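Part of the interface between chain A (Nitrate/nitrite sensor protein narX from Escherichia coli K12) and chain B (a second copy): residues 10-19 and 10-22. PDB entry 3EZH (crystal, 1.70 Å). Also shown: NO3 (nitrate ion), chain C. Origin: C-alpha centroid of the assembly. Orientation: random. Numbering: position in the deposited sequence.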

# COMPACT_ATOMS: atom_id res chain seq x y z
N ILE A 10 7.07 -4.45 -6.53
CA ILE A 10 6.93 -4.13 -5.08
C ILE A 10 5.79 -3.11 -4.95
O ILE A 10 4.95 -3.21 -4.09
CB ILE A 10 8.24 -3.57 -4.48
CG1 ILE A 10 9.32 -4.65 -4.58
CG2 ILE A 10 8.13 -3.14 -2.98
CD1 ILE A 10 10.65 -4.23 -4.03
N ASN A 11 5.75 -2.14 -5.86
CA ASN A 11 4.66 -1.15 -5.86
C ASN A 11 3.31 -1.81 -6.02
O ASN A 11 2.36 -1.56 -5.27
CB ASN A 11 4.87 -0.14 -7.04
CG ASN A 11 3.86 1.01 -7.06
OD1 ASN A 11 2.99 1.10 -6.21
ND2 ASN A 11 3.98 1.94 -8.08
N LYS A 12 3.18 -2.63 -7.05
CA LYS A 12 1.91 -3.26 -7.31
C LYS A 12 1.48 -4.24 -6.19
O LYS A 12 0.31 -4.24 -5.82
CB LYS A 12 1.95 -4.00 -8.64
CG LYS A 12 1.56 -3.10 -9.81
CD LYS A 12 0.13 -2.63 -9.62
CE LYS A 12 -0.45 -1.98 -10.86
NZ LYS A 12 -1.95 -2.03 -10.82
N ALA A 13 2.41 -5.04 -5.68
CA ALA A 13 2.05 -5.96 -4.58
C ALA A 13 1.66 -5.15 -3.34
O ALA A 13 0.68 -5.48 -2.64
CB ALA A 13 3.24 -6.87 -4.27
N GLY A 14 2.46 -4.13 -3.02
CA GLY A 14 2.09 -3.31 -1.87
C GLY A 14 0.72 -2.69 -2.06
O GLY A 14 -0.06 -2.55 -1.13
N SER A 15 0.40 -2.29 -3.29
CA SER A 15 -0.90 -1.67 -3.49
C SER A 15 -2.08 -2.55 -3.12
O SER A 15 -3.17 -2.04 -2.89
CB SER A 15 -1.06 -1.15 -4.93
OG SER A 15 -1.52 -2.18 -5.84
N LEU A 16 -1.90 -3.87 -3.10
CA LEU A 16 -3.00 -4.72 -2.68
C LEU A 16 -3.41 -4.42 -1.22
O LEU A 16 -4.54 -4.71 -0.84
CB LEU A 16 -2.56 -6.21 -2.74
CG LEU A 16 -2.38 -6.65 -4.21
CD1 LEU A 16 -1.66 -8.03 -4.22
CD2 LEU A 16 -3.75 -6.78 -4.94
N ARG A 17 -2.48 -3.89 -0.42
CA ARG A 17 -2.80 -3.58 0.98
C ARG A 17 -3.74 -2.40 0.97
O ARG A 17 -4.75 -2.38 1.65
CB ARG A 17 -1.52 -3.23 1.73
CG ARG A 17 -0.45 -4.37 1.71
CD ARG A 17 0.77 -3.95 2.46
NE ARG A 17 1.52 -2.91 1.76
CZ ARG A 17 2.83 -2.67 1.92
NH1 ARG A 17 3.58 -3.39 2.77
NH2 ARG A 17 3.37 -1.70 1.18
N MSE A 18 -3.37 -1.38 0.21
CA MSE A 18 -4.28 -0.26 0.12
C MSE A 18 -5.64 -0.69 -0.44
O MSE A 18 -6.69 -0.23 0.03
CB MSE A 18 -3.69 0.82 -0.83
CG MSE A 18 -4.60 2.05 -1.01
SE MSE A 18 -5.86 1.86 -2.55
CE MSE A 18 -4.61 2.14 -3.97
N GLN A 19 -5.63 -1.60 -1.45
CA GLN A 19 -6.89 -1.94 -2.06
C GLN A 19 -7.80 -2.70 -1.13
O GLN A 19 -9.05 -2.61 -1.25
CB GLN A 19 -6.65 -2.69 -3.37
CG GLN A 19 -5.94 -1.87 -4.44
CD GLN A 19 -5.77 -2.69 -5.74
OE1 GLN A 19 -6.76 -3.16 -6.29
NE2 GLN A 19 -4.52 -2.90 -6.17
N ILE B 10 10.14 1.87 -1.56
CA ILE B 10 8.92 1.73 -2.37
C ILE B 10 7.86 1.02 -1.47
O ILE B 10 6.68 1.36 -1.51
CB ILE B 10 9.17 0.89 -3.62
CG1 ILE B 10 10.15 1.65 -4.53
CG2 ILE B 10 7.87 0.52 -4.31
CD1 ILE B 10 10.55 0.83 -5.74
N ASN B 11 8.31 0.08 -0.66
CA ASN B 11 7.41 -0.65 0.28
C ASN B 11 6.87 0.31 1.34
O ASN B 11 5.67 0.42 1.56
CB ASN B 11 8.21 -1.80 0.97
CG ASN B 11 7.37 -2.60 1.97
OD1 ASN B 11 6.18 -2.34 2.14
ND2 ASN B 11 8.01 -3.57 2.66
N LYS B 12 7.77 1.07 1.97
CA LYS B 12 7.40 1.98 3.06
C LYS B 12 6.54 3.16 2.60
O LYS B 12 5.53 3.50 3.21
CB LYS B 12 8.68 2.43 3.74
CG LYS B 12 9.24 1.43 4.70
CD LYS B 12 8.26 1.19 5.82
CE LYS B 12 8.14 -0.29 6.12
NZ LYS B 12 7.08 -0.51 7.16
N ALA B 13 6.92 3.78 1.48
CA ALA B 13 6.08 4.88 0.94
C ALA B 13 4.72 4.30 0.54
O ALA B 13 3.67 4.89 0.77
CB ALA B 13 6.76 5.50 -0.32
N GLY B 14 4.75 3.12 -0.08
CA GLY B 14 3.51 2.50 -0.48
C GLY B 14 2.63 2.27 0.74
O GLY B 14 1.43 2.42 0.67
N SER B 15 3.23 1.89 1.86
CA SER B 15 2.40 1.61 3.03
C SER B 15 1.57 2.79 3.49
O SER B 15 0.56 2.63 4.15
CB SER B 15 3.27 1.06 4.20
OG SER B 15 3.99 2.11 4.90
N LEU B 16 2.04 4.01 3.23
CA LEU B 16 1.24 5.16 3.61
C LEU B 16 -0.13 5.13 2.92
O LEU B 16 -1.13 5.67 3.47
CB LEU B 16 2.04 6.46 3.23
CG LEU B 16 3.31 6.66 4.08
CD1 LEU B 16 4.15 7.80 3.37
CD2 LEU B 16 2.95 7.11 5.58
N ARG B 17 -0.21 4.48 1.74
CA ARG B 17 -1.49 4.42 1.04
C ARG B 17 -2.44 3.56 1.86
O ARG B 17 -3.58 3.94 2.13
CB ARG B 17 -1.34 3.83 -0.37
CG ARG B 17 -0.42 4.69 -1.27
CD ARG B 17 -0.25 4.08 -2.69
NE ARG B 17 0.44 2.77 -2.64
CZ ARG B 17 1.12 2.25 -3.66
NH1 ARG B 17 1.20 2.93 -4.85
NH2 ARG B 17 1.76 1.08 -3.49
N MSE B 18 -1.94 2.39 2.28
CA MSE B 18 -2.76 1.52 3.11
C MSE B 18 -3.12 2.22 4.45
O MSE B 18 -4.28 2.17 4.84
CB MSE B 18 -1.98 0.20 3.40
CG MSE B 18 -2.71 -0.79 4.38
SE MSE B 18 -2.46 -0.38 6.35
CE MSE B 18 -0.66 -0.90 6.46
N GLN B 19 -2.15 2.89 5.09
CA GLN B 19 -2.37 3.55 6.39
C GLN B 19 -3.45 4.62 6.26
O GLN B 19 -4.25 4.87 7.18
CB GLN B 19 -1.05 4.08 6.91
CG GLN B 19 -0.05 2.94 7.26
CD GLN B 19 1.17 3.50 7.97
OE1 GLN B 19 1.04 4.05 9.01
NE2 GLN B 19 2.34 3.38 7.37
N SER B 20 -3.47 5.30 5.10
CA SER B 20 -4.53 6.30 4.91
C SER B 20 -5.95 5.71 4.91
O SER B 20 -6.87 6.21 5.54
CB SER B 20 -4.29 7.04 3.57
OG SER B 20 -3.08 7.74 3.67
N TYR B 21 -6.14 4.59 4.21
CA TYR B 21 -7.45 4.00 4.14
C TYR B 21 -7.80 3.23 5.40
O TYR B 21 -9.00 3.00 5.64
CB TYR B 21 -7.52 3.06 2.93
CG TYR B 21 -8.00 3.77 1.67
CD1 TYR B 21 -9.33 4.10 1.55
CD2 TYR B 21 -7.11 4.08 0.65
CE1 TYR B 21 -9.83 4.74 0.41
CE2 TYR B 21 -7.60 4.74 -0.55
CZ TYR B 21 -8.96 5.04 -0.62
OH TYR B 21 -9.48 5.61 -1.79
N ARG B 22 -6.76 2.80 6.13
CA ARG B 22 -7.00 2.10 7.43
C ARG B 22 -7.58 3.13 8.40
O ARG B 22 -8.48 2.80 9.20
CB ARG B 22 -5.74 1.44 7.97
CG ARG B 22 -5.91 0.86 9.41
CD ARG B 22 -4.72 -0.04 9.66
NE ARG B 22 -3.53 0.76 9.83
CZ ARG B 22 -2.34 0.22 10.03
NH1 ARG B 22 -2.22 -1.12 10.08
NH2 ARG B 22 -1.29 1.00 10.24
N NO3 C . 0.49 -0.08 -0.20
O1 NO3 C . -0.45 0.40 -0.86
O2 NO3 C . 0.27 -0.29 0.96
O3 NO3 C . 1.56 -0.28 -0.77
O HOH W 1 4.46 -0.60 -2.22

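Two copies of the NarX sensor helix run side by side, their N-to-C directions 12° apart and their axes approaching to 7.8 Å, with a nitrate ion held between them by a pair of arginines. Arg A17 and Arg B17 each reach across to the other helix and supply the same set of bonds in near twofold repetition. Arg A17 NE donates to NO3 O2 (3.0 Å) and Arg B17 NE to NO3 O1 (3.1 Å), while Arg A17 NH2 and Arg B17 NH2 both point almost straight at NO3 O3, each at 3.0 Å, although the position of that oxygen is less certain. NO3 O3 lies at the edge of each guanidinium, near its plane, and the ion's single negative charge partly offsets the two positive charges that the helices bring together.

Asparagine also takes bonds from each guanidinium, whose NH1 bonds elsewhere in the structure as well. Arg A17 NH1 and NH2 donate to Asn B11 OD1 at 2.9 and 3.0 Å; Arg B17 NH1 and NH2 donate to Asn A11 OD1 at the same two distances, so each amide oxygen is gripped by both terminal nitrogens. A longer bond joins Arg A17 NH2 to the backbone Asn B11 O (3.2 Å), and its counterpart from Arg B17 NH2 to Asn A11 O (3.2 Å) is weak. The asparagine CA-to-CB bond points sideways, but with chi1 in t the end comes nearer the partner helix; the amide suits the place because OD1 accepts from the arginine while ND2 is hydrogen-bonded elsewhere in the structure. Both arginines share an m, t, m course along chi1 to chi3, and each also makes a weak bond from NE to the glycine carbonyl of its own helix, Gly A14 O or Gly B14 O.

Each arginine is also a knob in a hole: Arg A17 sits among Asn B11, Gly B14, Ser B15 and Met B18, and Arg B17 among the matching residues of chain A. Over one face of each guanidinium lies the CB of Ser B15 or Ser A15. The serine hydroxyls turn back to their own helices, with Ser A15 OG bonding Lys A12 O (2.8 Å) and Ser B15 OG bonding Lys B12 O (2.7 Å). Glycine at position 14 leaves room for the ion: an ideal CB on Gly A14 or Gly B14 would lie 2.6 or 2.7 Å from NO3 O3.

Beyond the ion the side-chain packing is mainly apolar. At one end Ile A10 CG2 meets Ile B10 CG2 at 3.9 Å, the CA-to-CB bonds of both pointing toward the partner helix, and a water lies within hydrogen-bonding distance of Ile A10 O (3.2 Å) and Ile B10 O (3.0 Å). At the other, the backbones draw together until Met A18 CA and Met B18 CA are 3.8 Å apart. Residue 18 is modelled as selenomethionine; the unbranched, apolar side chain of Met A18 lies buried against the Tyr B21 ring, with Met A18 CG 3.6 Å from Tyr B21 CD2 and the selenium placed obliquely to the ring. Together the stretches bury 636 Å², with the arginines and Met A18 contributing most.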